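Local coordinates for protein transcriptional regulator, AraC family (Pseudomonas putida, PDB 3GRA) that probably regulates transcription by sequence-specific DNA binding, the part described here being its DJ-1/PfpI-like domain, at residues A111-L114 with G115-G118; I127-E130 with Q131-S134; S160-G163 with A164-L167. All coordinates share one frame; numbering follows the deposited sequence.

Overall arrangement
The three contacts show one principle at three helix positions in a DJ-1/PfpI-type fold: neighbouring turns are joined by backbone bonds and then fitted to the fold by their side chains. Contact 1 takes in most of helix 110-117 and its C-terminal end, contact 2 the start of helix 132-138, and contact 3 the first turns of helix 161-176. Contacts 1 and 2, with centres about 12 Å apart, touch through Trp112, whose NE1 is 3.4 Å from CB of Ser134. Contact 3 stands apart, its nearest atoms about 6 Å from contact 2 and about 9 Å from contact 1. Contact 1 alone reaches the metal region: the Arg116 side chain lies about 4 Å from a bound magnesium ion.

Contact 1: residues A111-L114 with G115-G118; sequences AWFL and GRAG
Trp112 and Phe113 both meet the guanidinium of Arg116 one turn on, near the C-terminal end of helix 110-117, which a Schellman motif closes at Gly118. In DJ-1/PfpI relatives the equivalent helix follows the nucleophile elbow. The two aromatic rings are themselves set against each other, with CE3 of Trp112 standing 3.7 Å above the centre of one face of the Phe113 ring, while CD1 of Phe113 lies in the plane of the indole. Arg116 comes to this pair from the next turn. Its CG is anti to the backbone N (chi1 -174°), and a bend at chi3 brings the guanidinium back beside the two rings. NH1 approaches CZ3 of Trp112 at 3.4 Å, the two planes being 69° apart. NH2 instead reaches the rim of Phe113, near the plane of that ring, and CD1 of Phe113 in turn lies over a guanidinium face. The polar end is held from outside these turns: NH1 bonds the carbonyl of Lys86, and NE forms a salt bridge with Asp91, a residue known to bind magnesium in this protein; these outside bonds fix the direction of the guanidinium that packs beside the aromatic pair. Along the backbone, Arg116 N bonds Trp112 O at 2.9 Å and Ala117 N bonds Phe113 O. The final turn closes where Gly118, at a phi of 79°, gives its N to Gly115 O at 3.0 Å.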
ATOM      1  N   ALA A 111     -15.371  -5.369  -6.234  1.00 18.45           N
ATOM      2  CA  ALA A 111     -16.726  -5.864  -6.181  1.00 19.14           C
ATOM      3  C   ALA A 111     -17.301  -5.916  -7.584  1.00 20.08           C
ATOM      4  O   ALA A 111     -18.202  -6.707  -7.869  1.00 22.61           O
ATOM      5  CB  ALA A 111     -17.584  -4.990  -5.281  1.00 17.27           C
ATOM      6  N   TRP A 112     -16.796  -5.077  -8.477  1.00 22.22           N
ATOM      7  CA  TRP A 112     -17.294  -5.126  -9.858  1.00 25.63           C
ATOM      8  C   TRP A 112     -17.075  -6.556 -10.400  1.00 25.47           C
ATOM      9  O   TRP A 112     -17.961  -7.139 -11.024  1.00 28.44           O
ATOM     10  CB  TRP A 112     -16.547  -4.124 -10.745  1.00 28.16           C
ATOM     11  CG  TRP A 112     -17.102  -4.047 -12.143  1.00 34.10           C
ATOM     12  CD1 TRP A 112     -18.196  -3.340 -12.559  1.00 34.42           C
ATOM     13  CD2 TRP A 112     -16.601  -4.727 -13.302  1.00 34.61           C
ATOM     14  NE1 TRP A 112     -18.404  -3.539 -13.906  1.00 36.75           N
ATOM     15  CE2 TRP A 112     -17.439  -4.384 -14.386  1.00 35.10           C
ATOM     16  CE3 TRP A 112     -15.524  -5.594 -13.529  1.00 33.74           C
ATOM     17  CZ2 TRP A 112     -17.229  -4.873 -15.680  1.00 32.36           C
ATOM     18  CZ3 TRP A 112     -15.318  -6.080 -14.815  1.00 34.37           C
ATOM     19  CH2 TRP A 112     -16.167  -5.716 -15.874  1.00 32.84           C
ATOM     20  N   PHE A 113     -15.902  -7.120 -10.117  1.00 23.73           N
ATOM     21  CA  PHE A 113     -15.527  -8.461 -10.573  1.00 24.49           C
ATOM     22  C   PHE A 113     -16.348  -9.551  -9.908  1.00 24.64           C
ATOM     23  O   PHE A 113     -16.745 -10.522 -10.542  1.00 25.10           O
ATOM     24  CB  PHE A 113     -14.035  -8.673 -10.323  1.00 23.24           C
ATOM     25  CG  PHE A 113     -13.155  -7.778 -11.163  1.00 24.71           C
ATOM     26  CD1 PHE A 113     -12.893  -8.085 -12.496  1.00 22.73           C
ATOM     27  CD2 PHE A 113     -12.589  -6.625 -10.623  1.00 24.44           C
ATOM     28  CE1 PHE A 113     -12.076  -7.260 -13.268  1.00 22.98           C
ATOM     29  CE2 PHE A 113     -11.776  -5.801 -11.396  1.00 25.48           C
ATOM     30  CZ  PHE A 113     -11.519  -6.122 -12.718  1.00 22.15           C
ATOM     31  N   LEU A 114     -16.597  -9.400  -8.615  1.00 26.66           N
ATOM     32  CA  LEU A 114     -17.424 -10.363  -7.897  1.00 26.99           C
ATOM     33  C   LEU A 114     -18.832 -10.248  -8.482  1.00 27.55           C
ATOM     34  O   LEU A 114     -19.570 -11.226  -8.553  1.00 28.95           O
ATOM     35  CB  LEU A 114     -17.454 -10.023  -6.409  1.00 26.91           C
ATOM     36  CG  LEU A 114     -16.252 -10.452  -5.557  1.00 28.24           C
ATOM     37  CD1 LEU A 114     -14.945 -10.160  -6.276  1.00 23.65           C
ATOM     38  CD2 LEU A 114     -16.321  -9.728  -4.210  1.00 25.77           C
ATOM     39  N   GLY A 115     -19.192  -9.041  -8.902  1.00 28.45           N
ATOM     40  CA  GLY A 115     -20.504  -8.819  -9.485  1.00 31.77           C
ATOM     41  C   GLY A 115     -20.680  -9.555 -10.805  1.00 32.65           C
ATOM     42  O   GLY A 115     -21.653 -10.287 -10.994  1.00 32.18           O
ATOM     43  N   ARG A 116     -19.724  -9.364 -11.711  1.00 32.84           N
ATOM     44  CA  ARG A 116     -19.756 -10.004 -13.020  1.00 33.45           C
ATOM     45  C   ARG A 116     -19.715 -11.524 -12.891  1.00 33.38           C
ATOM     46  O   ARG A 116     -20.302 -12.244 -13.703  1.00 33.63           O
ATOM     47  CB  ARG A 116     -18.569  -9.534 -13.864  1.00 33.42           C
ATOM     48  CG  ARG A 116     -18.590 -10.023 -15.311  1.00 31.65           C
ATOM     49  CD  ARG A 116     -17.317  -9.602 -16.024  1.00 30.84           C
ATOM     50  NE  ARG A 116     -16.155 -10.245 -15.421  1.00 28.40           N
ATOM     51  CZ  ARG A 116     -14.891  -9.929 -15.673  1.00 25.61           C
ATOM     52  NH1 ARG A 116     -14.597  -8.963 -16.526  1.00 27.07           N
ATOM     53  NH2 ARG A 116     -13.920 -10.591 -15.062  1.00 26.23           N
ATOM     54  N   ALA A 117     -19.012 -12.008 -11.872  1.00 32.40           N
ATOM     55  CA  ALA A 117     -18.898 -13.444 -11.643  1.00 32.05           C
ATOM     56  C   ALA A 117     -20.218 -14.053 -11.154  1.00 31.84           C
ATOM     57  O   ALA A 117     -20.399 -15.268 -11.194  1.00 31.05           O
ATOM     58  CB  ALA A 117     -17.789 -13.715 -10.625  1.00 31.41           C
ATOM     59  N   GLY A 118     -21.130 -13.202 -10.694  1.00 32.86           N
ATOM     60  CA  GLY A 118     -22.409 -13.677 -10.198  1.00 33.88           C
ATOM     61  C   GLY A 118     -22.335 -14.227  -8.783  1.00 34.54           C
ATOM     62  O   GLY A 118     -23.130 -15.090  -8.408  1.00 37.93           O
TER

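Contact 2: residues I127-E130 with Q131-S134; sequences IHPE and QRAS
Ile127 meets Gln131 just ahead of helix 132-138, its extended side chain crossing that of the glutamine at about a right angle. With CG1 anti to the backbone N (chi1 -177°), the isoleucine sends CD1 to 3.5 Å from CB of Gln131, and the same branch also touches Trp112 of helix 110-117. Gln131 is the N-cap residue. Its CG lies beside the backbone N (chi1 -79°) and the chain then bends at chi2, which brings the amide back along Glu130, where NE2 of Gln131 lies 3.1 Å from CG of Glu130. At the other end of this amide, OE1 accepts a hydrogen bond from ND2 of Asn109. With Gln131 replaced by alanine, ND2 of Asn109 would probably lose this acceptor, and a gap would be likely beside the Glu130 side chain. Arg132 also reaches back along the chain, to Pro129: it is stretched as far as CD, and its bend at chi3 brings NH2 against the proline ring, 3.1 Å from CG of Pro129. The backbone turns tightly, Gln131 N reaching His128 O at 3.1 Å and Arg132 N reaching Pro129 O at 3.1 Å. A water then donates to Pro129 O (2.6 Å) and accepts from Ala133 N (2.8 Å). Ile127 and Pro129 of the loop thus give apolar surface to Gln131 and to the Arg132 guanidinium, while the first amides are served by loop carbonyls and water.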
ATOM      1  N   ILE A 127     -18.569  -0.324  -3.434  1.00 22.76           N
ATOM      2  CA  ILE A 127     -17.745  -0.203  -4.629  1.00 23.76           C
ATOM      3  C   ILE A 127     -17.476   1.257  -4.909  1.00 21.65           C
ATOM      4  O   ILE A 127     -18.273   2.114  -4.563  1.00 19.94           O
ATOM      5  CB  ILE A 127     -18.473  -0.821  -5.861  1.00 26.34           C
ATOM      6  CG1 ILE A 127     -17.580  -0.751  -7.098  1.00 26.73           C
ATOM      7  CG2 ILE A 127     -19.777  -0.085  -6.109  1.00 22.84           C
ATOM      8  CD1 ILE A 127     -18.173  -1.469  -8.329  1.00 30.12           C
ATOM      9  N   HIS A 128     -16.336   1.539  -5.519  1.00 22.77           N
ATOM     10  CA  HIS A 128     -16.023   2.903  -5.869  1.00 23.66           C
ATOM     11  C   HIS A 128     -17.129   3.398  -6.810  1.00 24.37           C
ATOM     12  O   HIS A 128     -17.630   2.638  -7.636  1.00 24.25           O
ATOM     13  CB  HIS A 128     -14.686   2.984  -6.602  1.00 22.87           C
ATOM     14  CG  HIS A 128     -14.232   4.391  -6.838  1.00 25.54           C
ATOM     15  ND1 HIS A 128     -13.493   5.099  -5.912  1.00 26.43           N
ATOM     16  CD2 HIS A 128     -14.494   5.253  -7.849  1.00 23.94           C
ATOM     17  CE1 HIS A 128     -13.323   6.336  -6.342  1.00 26.37           C
ATOM     18  NE2 HIS A 128     -13.922   6.455  -7.515  1.00 26.97           N
ATOM     19  N   PRO A 129     -17.526   4.672  -6.680  1.00 26.11           N
ATOM     20  CA  PRO A 129     -18.570   5.304  -7.504  1.00 29.51           C
ATOM     21  C   PRO A 129     -18.357   5.186  -9.020  1.00 30.96           C
ATOM     22  O   PRO A 129     -19.311   4.998  -9.778  1.00 32.26           O
ATOM     23  CB  PRO A 129     -18.542   6.755  -7.028  1.00 28.85           C
ATOM     24  CG  PRO A 129     -18.219   6.590  -5.553  1.00 27.76           C
ATOM     25  CD  PRO A 129     -17.078   5.587  -5.613  1.00 25.96           C
ATOM     26  N   GLU A 130     -17.106   5.283  -9.459  1.00 34.73           N
ATOM     27  CA  GLU A 130     -16.787   5.201 -10.887  1.00 37.08           C
ATOM     28  C   GLU A 130     -17.343   3.926 -11.517  1.00 37.90           C
ATOM     29  O   GLU A 130     -17.712   3.925 -12.696  1.00 39.22           O
ATOM     30  CB  GLU A 130     -15.267   5.260 -11.088  1.00 39.68           C
ATOM     31  CG  GLU A 130     -14.795   5.555 -12.517  1.00 46.55           C
ATOM     32  CD  GLU A 130     -15.178   6.948 -12.998  1.00 49.34           C
ATOM     33  OE1 GLU A 130     -15.083   7.904 -12.195  1.00 48.95           O
ATOM     34  OE2 GLU A 130     -15.564   7.086 -14.182  1.00 50.69           O
ATOM     35  N   GLN A 131     -17.431   2.849 -10.739  1.00 35.76           N
ATOM     36  CA  GLN A 131     -17.930   1.586 -11.279  1.00 34.48           C
ATOM     37  C   GLN A 131     -19.301   1.156 -10.775  1.00 35.71           C
ATOM     38  O   GLN A 131     -19.743   0.047 -11.052  1.00 37.49           O
ATOM     39  CB  GLN A 131     -16.919   0.462 -11.018  1.00 35.71           C
ATOM     40  CG  GLN A 131     -15.716   0.430 -11.975  1.00 31.63           C
ATOM     41  CD  GLN A 131     -14.674   1.502 -11.676  1.00 31.71           C
ATOM     42  OE1 GLN A 131     -14.031   1.483 -10.622  1.00 29.92           O
ATOM     43  NE2 GLN A 131     -14.497   2.442 -12.611  1.00 29.89           N
ATOM     44  N   ARG A 132     -19.980   2.031 -10.044  1.00 35.68           N
ATOM     45  CA  ARG A 132     -21.291   1.712  -9.496  1.00 36.23           C
ATOM     46  C   ARG A 132     -22.336   1.461 -10.581  1.00 35.27           C
ATOM     47  O   ARG A 132     -23.096   0.491 -10.519  1.00 34.17           O
ATOM     48  CB  ARG A 132     -21.755   2.850  -8.581  1.00 38.20           C
ATOM     49  CG  ARG A 132     -22.973   2.555  -7.716  1.00 43.88           C
ATOM     50  CD  ARG A 132     -23.477   3.843  -7.069  1.00 47.82           C
ATOM     51  NE  ARG A 132     -22.425   4.518  -6.313  1.00 52.82           N
ATOM     52  CZ  ARG A 132     -22.295   5.840  -6.213  1.00 54.68           C
ATOM     53  NH1 ARG A 132     -23.154   6.640  -6.830  1.00 54.81           N
ATOM     54  NH2 ARG A 132     -21.311   6.364  -5.486  1.00 55.91           N
ATOM     55  N   ALA A 133     -22.374   2.328 -11.584  1.00 35.57           N
ATOM     56  CA  ALA A 133     -23.357   2.172 -12.653  1.00 36.55           C
ATOM     57  C   ALA A 133     -23.199   0.840 -13.397  1.00 36.67           C
ATOM     58  O   ALA A 133     -24.178   0.125 -13.618  1.00 37.83           O
ATOM     59  CB  ALA A 133     -23.258   3.352 -13.631  1.00 37.68           C
ATOM     60  N   SER A 134     -21.965   0.504 -13.768  1.00 36.53           N
ATOM     61  CA  SER A 134     -21.693  -0.743 -14.478  1.00 37.14           C
ATOM     62  C   SER A 134     -22.046  -1.976 -13.655  1.00 36.88           C
ATOM     63  O   SER A 134     -22.592  -2.939 -14.187  1.00 35.90           O
ATOM     64  CB  SER A 134     -20.220  -0.819 -14.869  1.00 39.74           C
ATOM     65  OG  SER A 134     -19.832   0.331 -15.592  1.00 43.26           O
TER
HETATM   66  O   HOH W   1     -21.032   4.798 -11.651  1.00 44.21           O

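Contact 3: residues S160-G163 with A164-L167; sequences SPNG and AMEL
The side-chain amide of Asn162 is met at its nitrogen end, where CE of the selenomethionine Met165 lies 3.6 Å from ND2, beyond that end rather than over the middle of the amide. Pro161, one residue earlier, packs on Ala19, Ser20 and Trp108. Met165 reaches the amide because its chain is extended through chi1 and chi2 and bends only at chi3 (81°), which swings the terminal methyl over. Glu166 goes elsewhere: its CG lies beside its own backbone N (chi1 -69°) and rests 3.6 Å from O of Asn162. Along the backbone four consecutive i to i+4 bonds run up the helix, from Ala164 N to Ser160 O through to Leu167 N and Gly163 O at 2.8 Å; the bond from Glu166 N to Asn162 O is the straightest, at 168°. Buried Ala164 packs on Val23 and Ala158, and Leu167 on Leu156 and Ala158 of strand 155-158 and Leu151 of strand 149-152. The first turn is secured by Ser160, whose OG accepts from Gly163 N at 2.9 Å, a serine N-cap at the start of the helix that follows strand 155-158 in this DJ-1/PfpI-type fold.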
ATOM      1  N   SER A 160     -12.979   2.252  -0.636  1.00 24.17           N
ATOM      2  CA  SER A 160     -11.906   3.208  -0.408  1.00 24.43           C
ATOM      3  C   SER A 160     -10.852   2.640   0.534  1.00 25.08           C
ATOM      4  O   SER A 160     -11.062   1.604   1.156  1.00 26.71           O
ATOM      5  CB  SER A 160     -12.492   4.469   0.224  1.00 24.63           C
ATOM      6  OG  SER A 160     -12.849   4.209   1.583  1.00 24.76           O
ATOM      7  N   PRO A 161      -9.704   3.324   0.656  1.00 25.78           N
ATOM      8  CA  PRO A 161      -8.654   2.831   1.556  1.00 26.47           C
ATOM      9  C   PRO A 161      -9.195   2.717   2.985  1.00 26.12           C
ATOM     10  O   PRO A 161      -8.995   1.710   3.654  1.00 25.83           O
ATOM     11  CB  PRO A 161      -7.561   3.899   1.432  1.00 23.83           C
ATOM     12  CG  PRO A 161      -7.745   4.399   0.015  1.00 23.16           C
ATOM     13  CD  PRO A 161      -9.244   4.508  -0.100  1.00 24.64           C
ATOM     14  N   ASN A 162      -9.884   3.756   3.440  1.00 27.17           N
ATOM     15  CA  ASN A 162     -10.446   3.740   4.787  1.00 28.75           C
ATOM     16  C   ASN A 162     -11.485   2.632   4.913  1.00 27.39           C
ATOM     17  O   ASN A 162     -11.550   1.963   5.930  1.00 29.38           O
ATOM     18  CB  ASN A 162     -11.080   5.088   5.140  1.00 30.26           C
ATOM     19  CG  ASN A 162     -11.587   5.126   6.573  1.00 34.30           C
ATOM     20  OD1 ASN A 162     -12.769   5.350   6.818  1.00 33.43           O
ATOM     21  ND2 ASN A 162     -10.687   4.896   7.528  1.00 32.58           N
ATOM     22  N   GLY A 163     -12.290   2.444   3.867  1.00 27.66           N
ATOM     23  CA  GLY A 163     -13.290   1.390   3.872  1.00 25.02           C
ATOM     24  C   GLY A 163     -12.613   0.035   4.017  1.00 26.02           C
ATOM     25  O   GLY A 163     -13.139  -0.871   4.675  1.00 26.38           O
ATOM     26  N   ALA A 164     -11.438  -0.095   3.403  1.00 24.68           N
ATOM     27  CA  ALA A 164     -10.667  -1.327   3.459  1.00 24.34           C
ATOM     28  C   ALA A 164     -10.114  -1.554   4.869  1.00 25.19           C
ATOM     29  O   ALA A 164     -10.043  -2.692   5.332  1.00 26.20           O
ATOM     30  CB  ALA A 164      -9.524  -1.282   2.449  1.00 22.87           C
HETATM   31  N   MSE A 165      -9.710  -0.483   5.546  1.00 24.61           N
HETATM   32  CA  MSE A 165      -9.198  -0.631   6.913  1.00 25.84           C
HETATM   33  C   MSE A 165     -10.359  -1.103   7.804  1.00 25.33           C
HETATM   34  O   MSE A 165     -10.194  -2.024   8.592  1.00 24.27           O
HETATM   35  CB  MSE A 165      -8.632   0.694   7.452  1.00 25.50           C
HETATM   36  CG  MSE A 165      -8.063   0.607   8.896  1.00 29.47           C
HETATM   37 SE   MSE A 165      -7.520   2.224   9.582  1.00 29.13          SE
HETATM   38  CE  MSE A 165      -9.102   2.869  10.105  1.00 32.01           C
ATOM     39  N   GLU A 166     -11.528  -0.485   7.654  1.00 26.08           N
ATOM     40  CA  GLU A 166     -12.688  -0.873   8.453  1.00 29.20           C
ATOM     41  C   GLU A 166     -13.118  -2.299   8.103  1.00 29.46           C
ATOM     42  O   GLU A 166     -13.515  -3.067   8.976  1.00 30.76           O
ATOM     43  CB  GLU A 166     -13.872   0.069   8.215  1.00 28.84           C
ATOM     44  CG  GLU A 166     -13.711   1.499   8.740  1.00 32.68           C
ATOM     45  CD  GLU A 166     -13.541   1.579  10.251  1.00 34.83           C
ATOM     46  OE1 GLU A 166     -14.042   0.682  10.970  1.00 35.98           O
ATOM     47  OE2 GLU A 166     -12.916   2.552  10.722  1.00 37.53           O
ATOM     48  N   LEU A 167     -13.027  -2.649   6.821  1.00 28.17           N
ATOM     49  CA  LEU A 167     -13.424  -3.972   6.373  1.00 25.88           C
ATOM     50  C   LEU A 167     -12.625  -5.066   7.077  1.00 24.26           C
ATOM     51  O   LEU A 167     -13.206  -6.023   7.578  1.00 24.20           O
ATOM     52  CB  LEU A 167     -13.267  -4.095   4.852  1.00 25.23           C
ATOM     53  CG  LEU A 167     -13.792  -5.389   4.213  1.00 25.43           C
ATOM     54  CD1 LEU A 167     -15.316  -5.433   4.285  1.00 23.44           C
ATOM     55  CD2 LEU A 167     -13.338  -5.456   2.759  1.00 24.13           C
TER